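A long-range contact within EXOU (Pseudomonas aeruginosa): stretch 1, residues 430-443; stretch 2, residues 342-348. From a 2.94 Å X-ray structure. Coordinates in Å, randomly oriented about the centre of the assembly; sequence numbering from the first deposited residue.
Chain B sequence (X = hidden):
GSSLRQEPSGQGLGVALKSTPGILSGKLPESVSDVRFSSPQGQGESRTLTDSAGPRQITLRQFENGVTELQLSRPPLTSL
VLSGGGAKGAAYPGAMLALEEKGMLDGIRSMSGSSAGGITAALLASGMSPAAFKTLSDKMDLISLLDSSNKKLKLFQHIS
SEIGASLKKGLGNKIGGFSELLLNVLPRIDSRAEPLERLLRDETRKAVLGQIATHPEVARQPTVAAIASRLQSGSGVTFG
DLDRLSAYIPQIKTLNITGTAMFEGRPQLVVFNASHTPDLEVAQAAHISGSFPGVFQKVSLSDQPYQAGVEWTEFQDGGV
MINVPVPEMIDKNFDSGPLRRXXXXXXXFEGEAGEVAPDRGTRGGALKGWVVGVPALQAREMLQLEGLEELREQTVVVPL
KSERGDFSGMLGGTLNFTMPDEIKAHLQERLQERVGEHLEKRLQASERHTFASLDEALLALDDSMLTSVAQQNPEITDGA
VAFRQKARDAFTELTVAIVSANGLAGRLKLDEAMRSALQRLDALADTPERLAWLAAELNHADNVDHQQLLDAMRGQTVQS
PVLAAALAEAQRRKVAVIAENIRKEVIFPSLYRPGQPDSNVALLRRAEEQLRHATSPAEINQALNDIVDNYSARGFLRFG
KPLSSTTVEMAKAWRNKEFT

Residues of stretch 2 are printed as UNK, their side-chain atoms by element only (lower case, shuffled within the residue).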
# COMPACT_ATOMS: atom_id res chain seq x y z
N ARG B 430 17.25 48.32 5.49
CA ARG B 430 17.12 47.05 4.77
C ARG B 430 15.66 46.77 4.39
O ARG B 430 15.36 46.42 3.25
CB ARG B 430 17.70 45.89 5.59
CG ARG B 430 19.21 45.92 5.77
CD ARG B 430 19.68 44.92 6.82
NE ARG B 430 20.05 43.62 6.25
CZ ARG B 430 21.28 43.09 6.28
NH1 ARG B 430 22.29 43.72 6.86
NH2 ARG B 430 21.50 41.90 5.72
N LEU B 431 14.76 46.95 5.36
CA LEU B 431 13.33 46.75 5.15
C LEU B 431 12.76 47.79 4.20
O LEU B 431 12.17 47.45 3.18
CB LEU B 431 12.57 46.81 6.47
CG LEU B 431 11.16 46.21 6.37
CD1 LEU B 431 11.22 44.86 5.67
CD2 LEU B 431 10.53 46.08 7.75
N GLN B 432 12.92 49.06 4.55
CA GLN B 432 12.57 50.12 3.64
C GLN B 432 12.84 49.70 2.20
O GLN B 432 11.94 49.76 1.36
CB GLN B 432 13.36 51.38 4.00
CG GLN B 432 13.16 52.56 3.07
CD GLN B 432 11.84 53.26 3.32
OE1 GLN B 432 11.52 53.59 4.45
NE2 GLN B 432 11.08 53.49 2.26
N GLU B 433 14.06 49.21 1.94
CA GLU B 433 14.55 49.00 0.56
C GLU B 433 13.96 47.76 -0.12
O GLU B 433 13.59 47.83 -1.29
CB GLU B 433 16.10 48.99 0.50
CG GLU B 433 16.70 49.15 -0.90
CD GLU B 433 18.16 49.64 -0.90
OE1 GLU B 433 18.53 50.43 0.01
OE2 GLU B 433 18.93 49.27 -1.83
N ARG B 434 13.84 46.65 0.59
CA ARG B 434 13.17 45.46 0.03
C ARG B 434 11.68 45.70 -0.22
O ARG B 434 11.15 45.37 -1.28
CB ARG B 434 13.34 44.22 0.92
CG ARG B 434 14.77 43.86 1.27
CD ARG B 434 15.71 44.06 0.11
NE ARG B 434 17.08 44.15 0.59
CZ ARG B 434 18.17 44.06 -0.18
NH1 ARG B 434 18.05 43.88 -1.49
NH2 ARG B 434 19.38 44.14 0.37
N VAL B 435 11.00 46.25 0.79
CA VAL B 435 9.59 46.63 0.69
C VAL B 435 9.43 47.79 -0.29
O VAL B 435 8.34 48.31 -0.47
CB VAL B 435 9.04 47.05 2.07
CG1 VAL B 435 7.56 47.32 2.00
CG2 VAL B 435 9.31 45.96 3.09
N GLY B 436 10.53 48.20 -0.90
CA GLY B 436 10.51 49.23 -1.92
C GLY B 436 10.58 48.61 -3.31
O GLY B 436 9.77 48.93 -4.17
N GLU B 437 11.54 47.70 -3.51
CA GLU B 437 11.65 46.93 -4.76
C GLU B 437 10.39 46.10 -5.03
O GLU B 437 9.87 46.08 -6.15
CB GLU B 437 12.89 46.03 -4.75
CG GLU B 437 14.17 46.70 -5.25
CD GLU B 437 14.98 47.31 -4.13
OE1 GLU B 437 15.47 46.54 -3.26
OE2 GLU B 437 15.15 48.54 -4.11
N HIS B 438 9.91 45.41 -4.00
CA HIS B 438 8.66 44.65 -4.07
C HIS B 438 7.58 45.47 -4.68
O HIS B 438 7.05 45.13 -5.72
CB HIS B 438 8.24 44.20 -2.68
CG HIS B 438 7.19 43.11 -2.70
ND1 HIS B 438 5.88 43.35 -2.46
CD2 HIS B 438 7.30 41.73 -2.93
CE1 HIS B 438 5.20 42.20 -2.53
NE2 HIS B 438 6.07 41.21 -2.81
N LEU B 439 7.27 46.59 -4.04
CA LEU B 439 6.08 47.37 -4.41
C LEU B 439 6.05 47.86 -5.85
O LEU B 439 4.96 48.00 -6.44
CB LEU B 439 5.86 48.52 -3.42
CG LEU B 439 5.08 48.13 -2.16
CD1 LEU B 439 5.60 46.83 -1.55
CD2 LEU B 439 5.10 49.26 -1.14
N GLU B 440 7.23 48.11 -6.43
CA GLU B 440 7.32 48.50 -7.84
C GLU B 440 7.27 47.28 -8.74
O GLU B 440 6.66 47.32 -9.82
CB GLU B 440 8.60 49.30 -8.11
CG GLU B 440 8.73 50.60 -7.32
CD GLU B 440 7.42 51.36 -7.19
OE1 GLU B 440 6.57 50.96 -6.36
OE2 GLU B 440 7.24 52.37 -7.91
N LYS B 441 7.93 46.20 -8.31
CA LYS B 441 7.86 44.93 -9.02
C LYS B 441 6.42 44.43 -9.08
O LYS B 441 5.87 44.21 -10.16
CB LYS B 441 8.74 43.89 -8.34
CG LYS B 441 8.55 42.47 -8.85
CD LYS B 441 9.46 41.51 -8.10
CE LYS B 441 10.16 40.56 -9.04
NZ LYS B 441 11.57 40.33 -8.62
N ARG B 442 5.80 44.28 -7.92
CA ARG B 442 4.41 43.84 -7.84
C ARG B 442 3.55 44.64 -8.81
O ARG B 442 2.52 44.16 -9.29
CB ARG B 442 3.89 44.00 -6.42
CG ARG B 442 2.64 43.20 -6.12
CD ARG B 442 1.95 43.72 -4.87
NE ARG B 442 1.30 45.01 -5.12
CZ ARG B 442 -0.02 45.19 -5.23
NH1 ARG B 442 -0.87 44.18 -5.11
NH2 ARG B 442 -0.49 46.41 -5.45
N LEU B 443 3.99 45.85 -9.11
CA LEU B 443 3.31 46.71 -10.06
C LEU B 443 3.50 46.29 -11.53
O LEU B 443 2.80 46.77 -12.41
CB LEU B 443 3.76 48.15 -9.86
CG LEU B 443 2.69 49.21 -10.04
CD1 LEU B 443 2.03 49.47 -8.69
CD2 LEU B 443 3.32 50.48 -10.61
N UNK B 342 -8.16 41.10 -3.52
CA UNK B 342 -7.12 41.92 -2.94
C UNK B 342 -5.83 41.14 -2.76
O UNK B 342 -5.78 39.96 -3.03
c UNK B 342 -7.57 42.48 -1.60
o UNK B 342 -6.82 40.82 -0.09
c UNK B 342 -7.78 41.39 -0.59
n UNK B 342 -9.04 41.07 -0.31
N UNK B 343 -4.80 41.83 -2.30
CA UNK B 343 -3.49 41.26 -2.15
C UNK B 343 -3.06 41.46 -0.73
O UNK B 343 -3.58 42.34 -0.03
c UNK B 343 -2.50 41.99 -3.06
o UNK B 343 -3.08 40.48 -4.80
o UNK B 343 -1.06 41.35 -4.85
c UNK B 343 -2.20 41.22 -4.33
N UNK B 344 -2.09 40.67 -0.30
CA UNK B 344 -1.49 40.83 1.00
C UNK B 344 -0.03 41.14 0.92
O UNK B 344 0.70 40.58 0.11
n UNK B 344 -3.77 38.40 1.59
o UNK B 344 -3.62 40.11 3.02
c UNK B 344 -3.11 39.37 2.20
c UNK B 344 -1.68 39.56 1.79
N UNK B 345 0.41 42.07 1.76
CA UNK B 345 1.83 42.23 2.02
C UNK B 345 2.13 41.49 3.30
O UNK B 345 1.62 41.85 4.37
c UNK B 345 2.20 43.71 2.15
c UNK B 345 4.50 43.19 1.20
c UNK B 345 3.91 45.52 1.87
c UNK B 345 3.70 44.04 2.16
N UNK B 346 2.91 40.42 3.18
CA UNK B 346 3.13 39.57 4.31
C UNK B 346 4.56 39.72 4.73
O UNK B 346 5.46 39.37 3.97
c UNK B 346 2.84 38.10 3.98
c UNK B 346 2.78 37.27 5.26
c UNK B 346 1.52 37.96 3.22
c UNK B 346 1.52 36.88 2.14
N UNK B 347 4.77 40.28 5.92
CA UNK B 347 6.12 40.44 6.50
C UNK B 347 6.45 39.34 7.52
O UNK B 347 5.74 39.17 8.53
c UNK B 347 5.73 44.26 6.83
c UNK B 347 6.27 41.83 7.12
c UNK B 347 6.15 42.99 6.13
c UNK B 347 7.44 43.20 5.36
N UNK B 348 7.54 38.62 7.26
CA UNK B 348 7.88 37.39 7.97
C UNK B 348 9.31 37.43 8.51
O UNK B 348 10.19 38.06 7.90
c UNK B 348 7.20 33.71 6.77
c UNK B 348 7.71 36.19 7.04
o UNK B 348 6.40 32.76 6.97
o UNK B 348 8.03 33.70 5.83
c UNK B 348 7.17 34.93 7.70

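Position 342 precedes the strand. Its side chain has two carbons, the second carrying one oxygen and one nitrogen, and its CA-to-CB bond points away from the helix, so nothing on stretch 1 is touched. A carboxamide on a single methylene is asparagine, Asn342, polar and partly exposed.

Position 343 opens the strand and points toward stretch 1. Two carbons, the second bearing two oxygens, make a short carboxylate, and one of those oxygens meets NH1 of Arg442. This is aspartate, Asp343. Arg442 NH1 donates a hydrogen bond to Asp343 OD2 (2.8 Å, N-H...O angle 143°), and the opposite charges make the pair a salt bridge. The oxygen meets the guanidinium at its edge, near the plane, where the N-H groups lie. The acid is buried, so a cationic partner compensates its charge.

Position 344 again has two carbons with one oxygen and one nitrogen on the second. It points away, and its side chain touches nothing on stretch 1. It is Asn344, whose polar group suits a partly exposed site.

Position 345 has four carbons forked at the second. Its CA-to-CB bond runs sideways, but its end comes nearer the helix and meets Val435, His438 and Leu439. This is Leu345. Its CD2 lies 4.1 Å from Val435 CG1 and 4.0 Å from Leu439 CD1, while CD1 approaches His438 ND1 obliquely at 3.9 Å. A fork beyond CB lets two methyls reach different neighbours.

Position 346 also has four carbons, but the fork is at the first and one arm is two carbons long: isoleucine, Ile346. Its side chain is out of reach of stretch 1, and its apolar bulk fits a buried strand position.

Position 347 has four carbons forked at the second, points toward the helix and meets Leu431 and Val435. It is Leu347, whose CD2 packs 4.1 Å from Leu431 CD1 and 4.0 Å from Val435 CG2. A buried, wholly apolar side chain suits a site whose neighbours are the apolar side chains of Leu431 and Val435, and CD2 reaches both.

Position 348 has three carbons, the third carrying two oxygens. This longer carboxylate is glutamate, Glu348, out of reach of the helix and partly exposed, where a charge is readily tolerated.

The contact joins a helix and a strand running nearly antiparallel, at 156°, with axes 11.5 Å apart at closest approach. Side chains alone bridge that gap. Leu345 and Leu347 pack against Leu431, Val435 and Leu439, with Val435 touching both strand leucines, and the Arg442–Asp343 salt bridge adds a directional, charged link beyond this apolar patch.

Stretch 2 (342-348) NDNLILE
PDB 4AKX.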